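Local coordinates for protein oxidoreductase (Methanosarcina mazei, PDB 3KA7) that binds flavin-adenine dinucleotide and probably works as an oxidoreductase of the flavin-containing amine oxidoreductase family, at residues N107-L112 with I152-S157; R118-L123 with K143-D148; Q139-S144 with E174-I179; L299-T304 with K354-G359. All coordinates share one frame; numbering follows the deposited sequence.

Contact 1. Residues N107-L112 with I152-S157; sequences NDFPSL and IKFADS
F109 and F154 carry this contact alone, and it is apolar. The two rings are nearly parallel, with planes at 18° and centroids 4.9 Å apart. The offset is large, and little of one ring lies over the other. The closest atoms are F154 CE2 and F109 CG, at 3.5 Å. F154 CE2 thus sits over one face of the F109 ring, toward its rim. P110 CD sits over the opposite face, also toward the rim.

A CH-pi contact adds to the ring pair. F109 CB lies over the face of F154, 3.9 Å from its centroid, a place set by the backbone. With CG between the backbone N and the carbonyl carbon (chi1 74°), the F109 ring is laid beside F154. A serine in place of F154 would probably take the aromatic partner away from F109 CB and from the F109 ring face it meets, opening a gap toward helix 149-163.

The polar bonds are local to 107-112. D108 O accepts from both S111 N and S111 OG, the hydroxyl at 2.6 Å in the carbonyl plane. This ties the 3-10 turn that holds F109.

The turn follows strand 101-105 and leads to helix 115-127. W150 NE1 of helix 149-163 donates a hydrogen bond to F109 O. The rings of W150 and F106 also meet F154, and V86 of strand 85-89 packs against it.

Contact 2. Residues R118-L123 with K143-D148; sequences RMKIAL and KSQVSD
The amide of Q145 is the flat group here. K120 CE stands off to one side of the amide plane near OE1, 3.4 Å from that oxygen. On the other branch of the amide, NE2 donates to S144 OG at 3.1 Å, with an N-H...O angle of 164°. S144 OG lies close to the amide plane, so the bond helps fix the flip of the amide.

The contact belongs to the helical part of the amine oxidoreductase fold. It packs helix 115-127 against the C-terminal part of helix 138-145 and the loop that follows.

K120 runs extended from a CG set anti to its backbone N (chi1 -168°). It crosses Q145 at about a right angle. Its NZ gives a hydrogen bond of 2.8 Å to Q145 O, in the carbonyl plane and on a lone pair. A water bridges the same NZ to S144 O. An alanine at Q145 removes the amide, which would probably leave S144 OG without that donor and the K120 chain freer to move.

Next to these polar bonds, I121 and V146 meet at right angles. L151 of helix 149-163 touches both. The methyl contact is a loose one, with I121 CD1 4.2 Å from V146 CG2.

Contact 3. Residues Q139-S144 with E174-I179; sequences QAWIKS and EVFEII
W141, which meets F176 across the contact, has its carbonyl oxygen gripped by S144. S144 OG donates to W141 O at 2.6 Å, in the carbonyl plane and on a lone pair. S144 N adds a weak bond to the same oxygen. Both bonds stay within helix 138-145 and tie S144 to the turn that bears W141.

The contact itself is a T-shaped (edge-to-face) aromatic pair. F176 is the edge and the indole is the face. The F176 ring and the six-membered ring of W141 have centroids 5.1 Å apart. F176 CZ leads and comes to 3.6 Å from W141 CH2. F176 CE2 lies over the six-membered ring, off its centre toward CZ3, and CZ lies farther out on the CH2-CZ3 side. W141 CG is anti to the backbone N (chi1 180°), which swings the indole out from its helix toward 174-179. With the planes at 85°, the hydrogen on F176 CZ points at the indole face and that on CE2 slants toward it, a favourable polarity for this kind of pair.

These two rings make the whole contact between the segments. It links helix 138-145 to helix 172-185. P133, in the loop before helix 138-145, touches both rings, and T128 packs on F176. On helix 138-145, I142 packs against L151, I152 and A155 of helix 149-163.

Contact 4. Residues L299-T304 with K354-G359; sequences LLTPYT and KEIFPG
I356 is the hub, and it meets two threonine methyls. Its CD1 comes to 3.9 Å from T304 CG2, and its CG2 to 4.0 Å from T301 CG2. Both threonines place CG2 anti to the carbonyl carbon, with OG1 between the backbone N and that carbon (chi1 56° at T301, 58° at T304). The methyls are thus left for I356. The two hydroxyls turn to I307 O, which both hydrogen-bond. A looser touch joins L299 CD2 to F357 CE1 at 4.2 Å. The leucine and the phenylalanine extend from facing sides of the contact.

Next comes a shell within 354-359. I356 CG2 lies over the centre of the F357 ring, 3.5 Å above its plane, so the two neighbours pack on each other. The arrangement sets the C-terminal end of helix 342-356 against strand 298-300 of the mixed sheet and the turn after it.

A water spans the contact, donating to Y303 O and to E355 OE1, each at 2.8 Å. R305 makes a salt bridge with E355 OE2. Further out, I307 of strand 307-311 touches I356, and V310 touches F357. The side chain of L299 is about 13 Å from the bound FAD, too far to belong to the first shell of the flavin.

How the contacts relate
From the N terminus, the chain leaves strand 101-105 and enters the 3-10 turn of contact 1. Helix 115-127 follows, and contact 2 closes a short loop from it to helix 138-145 and the turn beyond. That loop is nested inside the one contact 1 closes on helix 149-163. Contact 3 starts on helix 138-145, sharing K143 and S144 with contact 2. It closes its loop on helix 172-185, so it crosses contact 1. I142 and I152 pack together between contacts 1 and 3. Contact 4 comes later, in series, and closes a loop from strand 298-300 of the mixed sheet to the end of helix 342-356. It touches contact 1, where K153 and S157 meet L300 to Y303.

Contact 1. Residues N107-L112 with I152-S157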
loop_
_atom_site.group_PDB
_atom_site.type_symbol
_atom_site.label_atom_id
_atom_site.label_comp_id
_atom_site.label_asym_id
_atom_site.label_seq_id
_atom_site.Cartn_x
_atom_site.Cartn_y
_atom_site.Cartn_z
ATOM N N ASN A 107 17.915 8.683 -6.596
ATOM C CA ASN A 107 18.558 9.784 -5.872
ATOM C C ASN A 107 19.255 10.819 -6.753
ATOM O O ASN A 107 19.625 11.898 -6.265
ATOM C CB ASN A 107 19.509 9.250 -4.803
ATOM C CG ASN A 107 18.778 8.569 -3.668
ATOM O OD1 ASN A 107 19.001 7.389 -3.391
ATOM N ND2 ASN A 107 17.882 9.304 -3.008
ATOM N N ASP A 108 19.425 10.502 -8.038
ATOM C CA ASP A 108 20.023 11.428 -9.003
ATOM C C ASP A 108 18.972 12.216 -9.786
ATOM O O ASP A 108 19.270 12.752 -10.853
ATOM C CB ASP A 108 20.928 10.683 -9.991
ATOM C CG ASP A 108 22.214 10.190 -9.356
ATOM O OD1 ASP A 108 22.549 10.631 -8.226
ATOM O OD2 ASP A 108 22.906 9.369 -10.002
ATOM N N PHE A 109 17.748 12.291 -9.267
ATOM C CA PHE A 109 16.675 12.978 -9.989
ATOM C C PHE A 109 17.033 14.445 -10.270
ATOM O O PHE A 109 16.657 14.988 -11.308
ATOM C CB PHE A 109 15.299 12.828 -9.287
ATOM C CG PHE A 109 15.142 13.658 -8.050
ATOM C CD1 PHE A 109 14.737 14.981 -8.137
ATOM C CD2 PHE A 109 15.403 13.120 -6.796
ATOM C CE1 PHE A 109 14.592 15.753 -7.004
ATOM C CE2 PHE A 109 15.261 13.891 -5.653
ATOM C CZ PHE A 109 14.859 15.210 -5.760
ATOM N N PRO A 110 17.802 15.082 -9.367
ATOM C CA PRO A 110 18.118 16.483 -9.665
ATOM C C PRO A 110 19.123 16.639 -10.805
ATOM O O PRO A 110 19.253 17.734 -11.360
ATOM C CB PRO A 110 18.717 17.006 -8.349
ATOM C CG PRO A 110 18.291 15.988 -7.285
ATOM C CD PRO A 110 18.274 14.680 -8.034
ATOM N N SER A 111 19.820 15.559 -11.158
ATOM C CA SER A 111 20.856 15.626 -12.195
ATOM C C SER A 111 20.336 16.080 -13.557
ATOM O O SER A 111 21.124 16.520 -14.407
ATOM C CB SER A 111 21.553 14.279 -12.352
ATOM O OG SER A 111 20.665 13.342 -12.940
ATOM N N LEU A 112 19.022 15.995 -13.763
ATOM C CA LEU A 112 18.423 16.338 -15.050
ATOM C C LEU A 112 18.004 17.799 -15.106
ATOM O O LEU A 112 17.531 18.287 -16.134
ATOM C CB LEU A 112 17.220 15.441 -15.353
ATOM C CG LEU A 112 17.513 13.943 -15.477
ATOM C CD1 LEU A 112 16.266 13.220 -15.959
ATOM C CD2 LEU A 112 18.682 13.685 -16.428
ATOM N N ILE A 152 7.621 17.751 -11.990
ATOM C CA ILE A 152 6.196 17.374 -11.909
ATOM C C ILE A 152 5.964 15.978 -12.489
ATOM O O ILE A 152 5.236 15.172 -11.906
ATOM C CB ILE A 152 5.255 18.406 -12.574
ATOM C CG1 ILE A 152 5.384 19.767 -11.868
ATOM C CG2 ILE A 152 3.809 17.945 -12.483
ATOM C CD1 ILE A 152 5.178 19.682 -10.366
ATOM N N LYS A 153 6.598 15.684 -13.622
ATOM C CA LYS A 153 6.510 14.328 -14.187
ATOM C C LYS A 153 7.052 13.302 -13.193
ATOM O O LYS A 153 6.449 12.239 -12.981
ATOM C CB LYS A 153 7.303 14.223 -15.494
ATOM C CG LYS A 153 6.919 15.264 -16.511
ATOM C CD LYS A 153 5.487 15.117 -16.925
ATOM C CE LYS A 153 5.330 14.025 -17.954
ATOM N NZ LYS A 153 3.941 14.011 -18.517
ATOM N N PHE A 154 8.201 13.618 -12.599
ATOM C CA PHE A 154 8.851 12.728 -11.642
ATOM C C PHE A 154 7.952 12.558 -10.423
ATOM O O PHE A 154 7.696 11.441 -9.988
ATOM C CB PHE A 154 10.223 13.301 -11.247
ATOM C CG PHE A 154 10.919 12.531 -10.166
ATOM C CD1 PHE A 154 11.268 11.210 -10.353
ATOM C CD2 PHE A 154 11.243 13.143 -8.959
ATOM C CE1 PHE A 154 11.904 10.495 -9.359
ATOM C CE2 PHE A 154 11.883 12.441 -7.960
ATOM C CZ PHE A 154 12.216 11.102 -8.163
ATOM N N ALA A 155 7.450 13.673 -9.892
ATOM C CA ALA A 155 6.551 13.626 -8.723
ATOM C C ALA A 155 5.297 12.805 -9.002
ATOM O O ALA A 155 4.864 12.010 -8.157
ATOM C CB ALA A 155 6.176 15.020 -8.286
ATOM N N ASP A 156 4.701 12.990 -10.179
ATOM C CA ASP A 156 3.495 12.221 -10.518
ATOM C C ASP A 156 3.797 10.730 -10.595
ATOM O O ASP A 156 2.970 9.899 -10.229
ATOM C CB ASP A 156 2.900 12.676 -11.853
ATOM C CG ASP A 156 1.981 13.872 -11.723
ATOM O OD1 ASP A 156 1.590 14.240 -10.586
ATOM O OD2 ASP A 156 1.640 14.448 -12.779
ATOM N N SER A 157 4.974 10.381 -11.105
ATOM C CA SER A 157 5.366 8.977 -11.170
ATOM C C SER A 157 5.557 8.404 -9.760
ATOM O O SER A 157 5.035 7.333 -9.422
ATOM C CB SER A 157 6.638 8.830 -11.997
ATOM O OG SER A 157 7.087 7.490 -12.007
#

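Contact 2. Residues R118-L123 with K143-D148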
loop_
_atom_site.group_PDB
_atom_site.type_symbol
_atom_site.label_atom_id
_atom_site.label_comp_id
_atom_site.label_asym_id
_atom_site.label_seq_id
_atom_site.Cartn_x
_atom_site.Cartn_y
_atom_site.Cartn_z
ATOM N N ARG A 118 19.362 22.471 -9.773
ATOM C CA ARG A 118 20.002 21.408 -9.009
ATOM C C ARG A 118 20.495 21.917 -7.661
ATOM O O ARG A 118 20.312 21.262 -6.641
ATOM C CB ARG A 118 21.171 20.821 -9.802
ATOM C CG ARG A 118 21.870 19.693 -9.084
ATOM C CD ARG A 118 22.480 18.724 -10.077
ATOM N NE ARG A 118 23.588 19.304 -10.832
ATOM C CZ ARG A 118 23.470 19.863 -12.031
ATOM N NH1 ARG A 118 22.282 19.942 -12.613
ATOM N NH2 ARG A 118 24.548 20.348 -12.649
HETATM N N MSE A 119 21.144 23.081 -7.660
HETATM C CA MSE A 119 21.652 23.637 -6.419
HETATM C C MSE A 119 20.497 24.049 -5.507
HETATM O O MSE A 119 20.593 23.923 -4.293
HETATM C CB MSE A 119 22.596 24.825 -6.679
HETATM C CG MSE A 119 23.938 24.453 -7.323
HETATM SE SE MSE A 119 24.887 22.985 -6.466
HETATM C CE MSE A 119 24.235 21.531 -7.562
ATOM N N LYS A 120 19.405 24.545 -6.081
ATOM C CA LYS A 120 18.256 24.888 -5.248
ATOM C C LYS A 120 17.747 23.619 -4.561
ATOM O O LYS A 120 17.506 23.611 -3.352
ATOM C CB LYS A 120 17.151 25.580 -6.057
ATOM C CG LYS A 120 16.053 26.221 -5.183
ATOM C CD LYS A 120 15.146 27.134 -5.983
ATOM C CE LYS A 120 14.049 27.707 -5.100
ATOM N NZ LYS A 120 13.194 28.667 -5.861
ATOM N N ILE A 121 17.619 22.540 -5.323
ATOM C CA ILE A 121 17.140 21.285 -4.738
ATOM C C ILE A 121 18.099 20.786 -3.654
ATOM O O ILE A 121 17.664 20.322 -2.599
ATOM C CB ILE A 121 16.912 20.199 -5.821
ATOM C CG1 ILE A 121 15.716 20.556 -6.725
ATOM C CG2 ILE A 121 16.753 18.826 -5.185
ATOM C CD1 ILE A 121 14.364 20.781 -6.024
ATOM N N ALA A 122 19.405 20.873 -3.906
ATOM C CA ALA A 122 20.408 20.498 -2.895
ATOM C C ALA A 122 20.163 21.214 -1.573
ATOM O O ALA A 122 20.236 20.592 -0.513
ATOM C CB ALA A 122 21.829 20.795 -3.377
ATOM N N LEU A 123 19.899 22.520 -1.623
ATOM C CA LEU A 123 19.662 23.260 -0.376
ATOM C C LEU A 123 18.321 22.931 0.260
ATOM O O LEU A 123 18.219 22.820 1.482
ATOM C CB LEU A 123 19.835 24.762 -0.555
ATOM C CG LEU A 123 21.296 25.073 -0.212
ATOM C CD1 LEU A 123 21.753 26.327 -0.832
ATOM C CD2 LEU A 123 21.553 25.099 1.281
ATOM N N LYS A 143 6.009 23.557 -7.961
ATOM C CA LYS A 143 5.882 24.637 -8.947
ATOM C C LYS A 143 6.327 25.987 -8.383
ATOM O O LYS A 143 6.824 26.854 -9.119
ATOM C CB LYS A 143 4.443 24.719 -9.469
ATOM C CG LYS A 143 4.068 23.595 -10.431
ATOM C CD LYS A 143 2.714 23.836 -11.067
ATOM C CE LYS A 143 2.353 22.701 -12.013
ATOM N NZ LYS A 143 1.147 23.038 -12.828
ATOM N N SER A 144 6.155 26.162 -7.079
ATOM C CA SER A 144 6.568 27.402 -6.421
ATOM C C SER A 144 8.097 27.472 -6.304
ATOM O O SER A 144 8.665 28.550 -6.093
ATOM C CB SER A 144 5.904 27.530 -5.042
ATOM O OG SER A 144 6.511 26.657 -4.089
ATOM N N GLN A 145 8.761 26.322 -6.456
ATOM C CA GLN A 145 10.213 26.220 -6.252
ATOM C C GLN A 145 11.032 26.168 -7.549
ATOM O O GLN A 145 12.077 26.826 -7.665
ATOM C CB GLN A 145 10.545 24.982 -5.412
ATOM C CG GLN A 145 9.956 25.036 -4.009
ATOM C CD GLN A 145 10.362 26.298 -3.305
ATOM O OE1 GLN A 145 11.548 26.538 -3.085
ATOM N NE2 GLN A 145 9.385 27.128 -2.957
ATOM N N VAL A 146 10.568 25.360 -8.498
ATOM C CA VAL A 146 11.270 25.103 -9.756
ATOM C C VAL A 146 10.245 24.994 -10.897
ATOM O O VAL A 146 9.228 24.306 -10.750
ATOM C CB VAL A 146 12.076 23.777 -9.677
ATOM C CG1 VAL A 146 12.714 23.458 -11.025
ATOM C CG2 VAL A 146 13.130 23.850 -8.565
ATOM N N SER A 147 10.505 25.666 -12.020
ATOM C CA SER A 147 9.554 25.680 -13.147
ATOM C C SER A 147 9.700 24.478 -14.098
ATOM O O SER A 147 8.760 24.123 -14.806
ATOM C CB SER A 147 9.639 26.996 -13.934
ATOM O OG SER A 147 10.795 27.038 -14.767
ATOM N N ASP A 148 10.866 23.844 -14.093
ATOM C CA ASP A 148 11.121 22.673 -14.942
ATOM C C ASP A 148 10.050 21.584 -14.762
ATOM O O ASP A 148 9.871 21.037 -13.672
ATOM C CB ASP A 148 12.514 22.112 -14.639
ATOM C CG ASP A 148 13.001 21.100 -15.683
ATOM O OD1 ASP A 148 12.179 20.433 -16.359
ATOM O OD2 ASP A 148 14.232 20.957 -15.803
HETATM O O HOH W 1 11.000 29.877 -4.617
#

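Contact 3. Residues Q139-S144 with E174-I179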
loop_
_atom_site.group_PDB
_atom_site.type_symbol
_atom_site.label_atom_id
_atom_site.label_comp_id
_atom_site.label_asym_id
_atom_site.label_seq_id
_atom_site.Cartn_x
_atom_site.Cartn_y
_atom_site.Cartn_z
ATOM N N GLN A 139 2.330 19.152 -5.878
ATOM C CA GLN A 139 2.530 19.754 -7.196
ATOM C C GLN A 139 2.630 21.266 -7.072
ATOM O O GLN A 139 3.503 21.900 -7.679
ATOM C CB GLN A 139 1.377 19.399 -8.126
ATOM C CG GLN A 139 1.488 20.065 -9.494
ATOM C CD GLN A 139 0.445 19.559 -10.474
ATOM O OE1 GLN A 139 0.434 18.385 -10.830
ATOM N NE2 GLN A 139 -0.437 20.447 -10.912
ATOM N N ALA A 140 1.731 21.844 -6.280
ATOM C CA ALA A 140 1.706 23.286 -6.104
ATOM C C ALA A 140 3.014 23.749 -5.482
ATOM O O ALA A 140 3.578 24.754 -5.912
ATOM C CB ALA A 140 0.532 23.711 -5.246
ATOM N N TRP A 141 3.489 23.035 -4.461
ATOM C CA TRP A 141 4.767 23.397 -3.828
ATOM C C TRP A 141 5.958 23.297 -4.800
ATOM O O TRP A 141 6.765 24.222 -4.906
ATOM C CB TRP A 141 5.025 22.582 -2.544
ATOM C CG TRP A 141 6.311 22.950 -1.920
ATOM C CD1 TRP A 141 6.552 24.008 -1.082
ATOM C CD2 TRP A 141 7.567 22.289 -2.100
ATOM N NE1 TRP A 141 7.883 24.039 -0.731
ATOM C CE2 TRP A 141 8.528 23.000 -1.348
ATOM C CE3 TRP A 141 7.971 21.161 -2.816
ATOM C CZ2 TRP A 141 9.866 22.618 -1.295
ATOM C CZ3 TRP A 141 9.313 20.786 -2.766
ATOM C CH2 TRP A 141 10.237 21.513 -2.006
ATOM N N ILE A 142 6.064 22.188 -5.526
ATOM C CA ILE A 142 7.156 22.037 -6.465
ATOM C C ILE A 142 7.175 23.227 -7.420
ATOM O O ILE A 142 8.222 23.841 -7.632
ATOM C CB ILE A 142 7.026 20.745 -7.293
ATOM C CG1 ILE A 142 7.260 19.528 -6.391
ATOM C CG2 ILE A 142 8.040 20.763 -8.441
ATOM C CD1 ILE A 142 6.917 18.190 -7.059
ATOM N N LYS A 143 6.009 23.557 -7.961
ATOM C CA LYS A 143 5.882 24.637 -8.947
ATOM C C LYS A 143 6.327 25.987 -8.383
ATOM O O LYS A 143 6.824 26.854 -9.119
ATOM C CB LYS A 143 4.443 24.719 -9.469
ATOM C CG LYS A 143 4.068 23.595 -10.431
ATOM C CD LYS A 143 2.714 23.836 -11.067
ATOM C CE LYS A 143 2.353 22.701 -12.013
ATOM N NZ LYS A 143 1.147 23.038 -12.828
ATOM N N SER A 144 6.155 26.162 -7.079
ATOM C CA SER A 144 6.568 27.402 -6.421
ATOM C C SER A 144 8.097 27.472 -6.304
ATOM O O SER A 144 8.665 28.550 -6.093
ATOM C CB SER A 144 5.904 27.530 -5.042
ATOM O OG SER A 144 6.511 26.657 -4.089
ATOM N N GLU A 174 2.526 15.693 3.812
ATOM C CA GLU A 174 2.499 14.233 3.881
ATOM C C GLU A 174 3.729 13.690 3.165
ATOM O O GLU A 174 4.365 12.740 3.631
ATOM C CB GLU A 174 1.212 13.691 3.239
ATOM C CG GLU A 174 1.058 12.167 3.256
ATOM C CD GLU A 174 0.713 11.621 4.638
ATOM O OE1 GLU A 174 0.337 12.429 5.523
ATOM O OE2 GLU A 174 0.800 10.381 4.831
ATOM N N VAL A 175 4.045 14.281 2.012
ATOM C CA VAL A 175 5.163 13.813 1.214
ATOM C C VAL A 175 6.467 14.016 1.957
ATOM O O VAL A 175 7.360 13.165 1.921
ATOM C CB VAL A 175 5.231 14.512 -0.149
ATOM C CG1 VAL A 175 6.475 14.032 -0.932
ATOM C CG2 VAL A 175 3.964 14.230 -0.932
ATOM N N PHE A 176 6.599 15.141 2.651
ATOM C CA PHE A 176 7.831 15.336 3.424
ATOM C C PHE A 176 7.968 14.409 4.649
ATOM O O PHE A 176 9.079 14.041 5.007
ATOM C CB PHE A 176 8.093 16.821 3.728
ATOM C CG PHE A 176 8.673 17.550 2.559
ATOM C CD1 PHE A 176 10.029 17.471 2.280
ATOM C CD2 PHE A 176 7.853 18.239 1.682
ATOM C CE1 PHE A 176 10.559 18.099 1.174
ATOM C CE2 PHE A 176 8.381 18.876 0.561
ATOM C CZ PHE A 176 9.744 18.800 0.312
ATOM N N GLU A 177 6.852 14.006 5.262
ATOM C CA GLU A 177 6.890 12.955 6.300
ATOM C C GLU A 177 7.317 11.606 5.705
ATOM O O GLU A 177 8.115 10.879 6.300
ATOM C CB GLU A 177 5.534 12.832 7.029
ATOM C CG GLU A 177 5.526 11.825 8.204
ATOM C CD GLU A 177 6.367 12.271 9.405
ATOM O OE1 GLU A 177 6.669 13.486 9.513
ATOM O OE2 GLU A 177 6.704 11.406 10.253
ATOM N N ILE A 178 6.797 11.283 4.522
ATOM C CA ILE A 178 7.208 10.080 3.809
ATOM C C ILE A 178 8.718 10.123 3.547
ATOM O O ILE A 178 9.442 9.131 3.739
ATOM C CB ILE A 178 6.419 9.919 2.486
ATOM C CG1 ILE A 178 4.977 9.496 2.797
ATOM C CG2 ILE A 178 7.115 8.891 1.567
ATOM C CD1 ILE A 178 4.050 9.429 1.589
ATOM N N ILE A 179 9.199 11.281 3.108
ATOM C CA ILE A 179 10.616 11.444 2.854
ATOM C C ILE A 179 11.416 11.248 4.141
ATOM O O ILE A 179 12.474 10.622 4.131
ATOM C CB ILE A 179 10.887 12.829 2.229
ATOM C CG1 ILE A 179 10.381 12.843 0.784
ATOM C CG2 ILE A 179 12.362 13.202 2.283
ATOM C CD1 ILE A 179 10.530 14.175 0.133
#

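Contact 4. Residues L299-T304 with K354-G359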
loop_
_atom_site.group_PDB
_atom_site.type_symbol
_atom_site.label_atom_id
_atom_site.label_comp_id
_atom_site.label_asym_id
_atom_site.label_seq_id
_atom_site.Cartn_x
_atom_site.Cartn_y
_atom_site.Cartn_z
ATOM N N LEU A 299 11.336 0.485 -11.122
ATOM C CA LEU A 299 11.620 1.315 -12.283
ATOM C C LEU A 299 10.469 2.301 -12.437
ATOM O O LEU A 299 9.377 1.924 -12.852
ATOM C CB LEU A 299 11.723 0.464 -13.556
ATOM C CG LEU A 299 11.956 1.188 -14.891
ATOM C CD1 LEU A 299 13.374 1.764 -14.908
ATOM C CD2 LEU A 299 11.737 0.238 -16.088
ATOM N N LEU A 300 10.696 3.555 -12.075
ATOM C CA LEU A 300 9.671 4.576 -12.281
ATOM C C LEU A 300 9.640 5.023 -13.739
ATOM O O LEU A 300 10.683 5.125 -14.388
ATOM C CB LEU A 300 9.920 5.784 -11.369
ATOM C CG LEU A 300 9.725 5.495 -9.879
ATOM C CD1 LEU A 300 10.084 6.737 -9.062
ATOM C CD2 LEU A 300 8.286 5.037 -9.592
ATOM N N THR A 301 8.441 5.285 -14.266
ATOM C CA THR A 301 8.299 5.594 -15.686
ATOM C C THR A 301 7.461 6.863 -15.890
ATOM O O THR A 301 6.273 6.794 -16.211
ATOM C CB THR A 301 7.638 4.417 -16.444
ATOM O OG1 THR A 301 6.374 4.102 -15.833
ATOM C CG2 THR A 301 8.529 3.155 -16.406
ATOM N N PRO A 302 8.079 8.037 -15.701
ATOM C CA PRO A 302 7.299 9.274 -15.654
ATOM C C PRO A 302 6.735 9.760 -16.986
ATOM O O PRO A 302 5.828 10.599 -16.984
ATOM C CB PRO A 302 8.270 10.318 -15.062
ATOM C CG PRO A 302 9.585 9.677 -14.944
ATOM C CD PRO A 302 9.472 8.198 -15.260
ATOM N N TYR A 303 7.240 9.242 -18.108
ATOM C CA TYR A 303 6.829 9.765 -19.418
ATOM C C TYR A 303 5.943 8.798 -20.201
ATOM O O TYR A 303 6.294 8.361 -21.303
ATOM C CB TYR A 303 8.060 10.206 -20.234
ATOM C CG TYR A 303 8.688 11.433 -19.617
ATOM C CD1 TYR A 303 8.368 12.699 -20.077
ATOM C CD2 TYR A 303 9.558 11.319 -18.532
ATOM C CE1 TYR A 303 8.911 13.841 -19.491
ATOM C CE2 TYR A 303 10.117 12.459 -17.930
ATOM C CZ TYR A 303 9.779 13.712 -18.414
ATOM O OH TYR A 303 10.316 14.840 -17.833
ATOM N N THR A 304 4.794 8.475 -19.612
ATOM C CA THR A 304 3.844 7.527 -20.166
ATOM C C THR A 304 2.458 8.155 -20.158
ATOM O O THR A 304 2.258 9.249 -19.607
ATOM C CB THR A 304 3.742 6.317 -19.259
ATOM O OG1 THR A 304 3.345 6.768 -17.956
ATOM C CG2 THR A 304 5.104 5.598 -19.156
ATOM N N LYS A 354 4.591 -0.930 -24.784
ATOM C CA LYS A 354 5.337 -0.994 -26.036
ATOM C C LYS A 354 6.445 0.055 -26.078
ATOM O O LYS A 354 7.463 -0.135 -26.746
ATOM C CB LYS A 354 4.386 -0.785 -27.212
ATOM C CG LYS A 354 3.240 -1.786 -27.269
ATOM C CD LYS A 354 2.275 -1.405 -28.398
ATOM C CE LYS A 354 0.994 -2.231 -28.360
ATOM N NZ LYS A 354 0.180 -1.968 -29.581
ATOM N N GLU A 355 6.234 1.155 -25.362
ATOM C CA GLU A 355 7.182 2.271 -25.343
ATOM C C GLU A 355 8.193 2.131 -24.209
ATOM O O GLU A 355 9.338 2.564 -24.326
ATOM C CB GLU A 355 6.433 3.606 -25.258
ATOM C CG GLU A 355 5.559 3.875 -26.495
ATOM C CD GLU A 355 4.711 5.137 -26.415
ATOM O OE1 GLU A 355 4.661 5.802 -25.360
ATOM O OE2 GLU A 355 4.071 5.463 -27.432
ATOM N N ILE A 356 7.758 1.521 -23.110
ATOM C CA ILE A 356 8.635 1.246 -21.979
ATOM C C ILE A 356 9.586 0.096 -22.307
ATOM O O ILE A 356 10.776 0.163 -22.029
ATOM C CB ILE A 356 7.820 0.914 -20.696
ATOM C CG1 ILE A 356 6.896 2.091 -20.333
ATOM C CG2 ILE A 356 8.756 0.615 -19.552
ATOM C CD1 ILE A 356 5.806 1.731 -19.286
ATOM N N PHE A 357 9.055 -0.945 -22.933
ATOM C CA PHE A 357 9.812 -2.170 -23.149
ATOM C C PHE A 357 9.853 -2.561 -24.627
ATOM O O PHE A 357 9.526 -3.687 -24.970
ATOM C CB PHE A 357 9.183 -3.304 -22.332
ATOM C CG PHE A 357 9.247 -3.088 -20.844
ATOM C CD1 PHE A 357 10.462 -2.837 -20.226
ATOM C CD2 PHE A 357 8.100 -3.156 -20.066
ATOM C CE1 PHE A 357 10.544 -2.652 -18.855
ATOM C CE2 PHE A 357 8.174 -2.965 -18.684
ATOM C CZ PHE A 357 9.392 -2.715 -18.087
ATOM N N PRO A 358 10.264 -1.630 -25.499
ATOM C CA PRO A 358 10.224 -1.917 -26.926
ATOM C C PRO A 358 11.064 -3.139 -27.324
ATOM O O PRO A 358 12.212 -3.284 -26.901
ATOM C CB PRO A 358 10.774 -0.630 -27.564
ATOM C CG PRO A 358 11.647 -0.036 -26.523
ATOM C CD PRO A 358 10.904 -0.332 -25.216
ATOM N N GLY A 359 10.473 -4.018 -28.124
ATOM C CA GLY A 359 11.206 -5.156 -28.674
ATOM C C GLY A 359 11.502 -6.259 -27.678
ATOM O O GLY A 359 12.133 -7.262 -28.025
HETATM O O HOH W 2 6.585 6.909 -23.639
#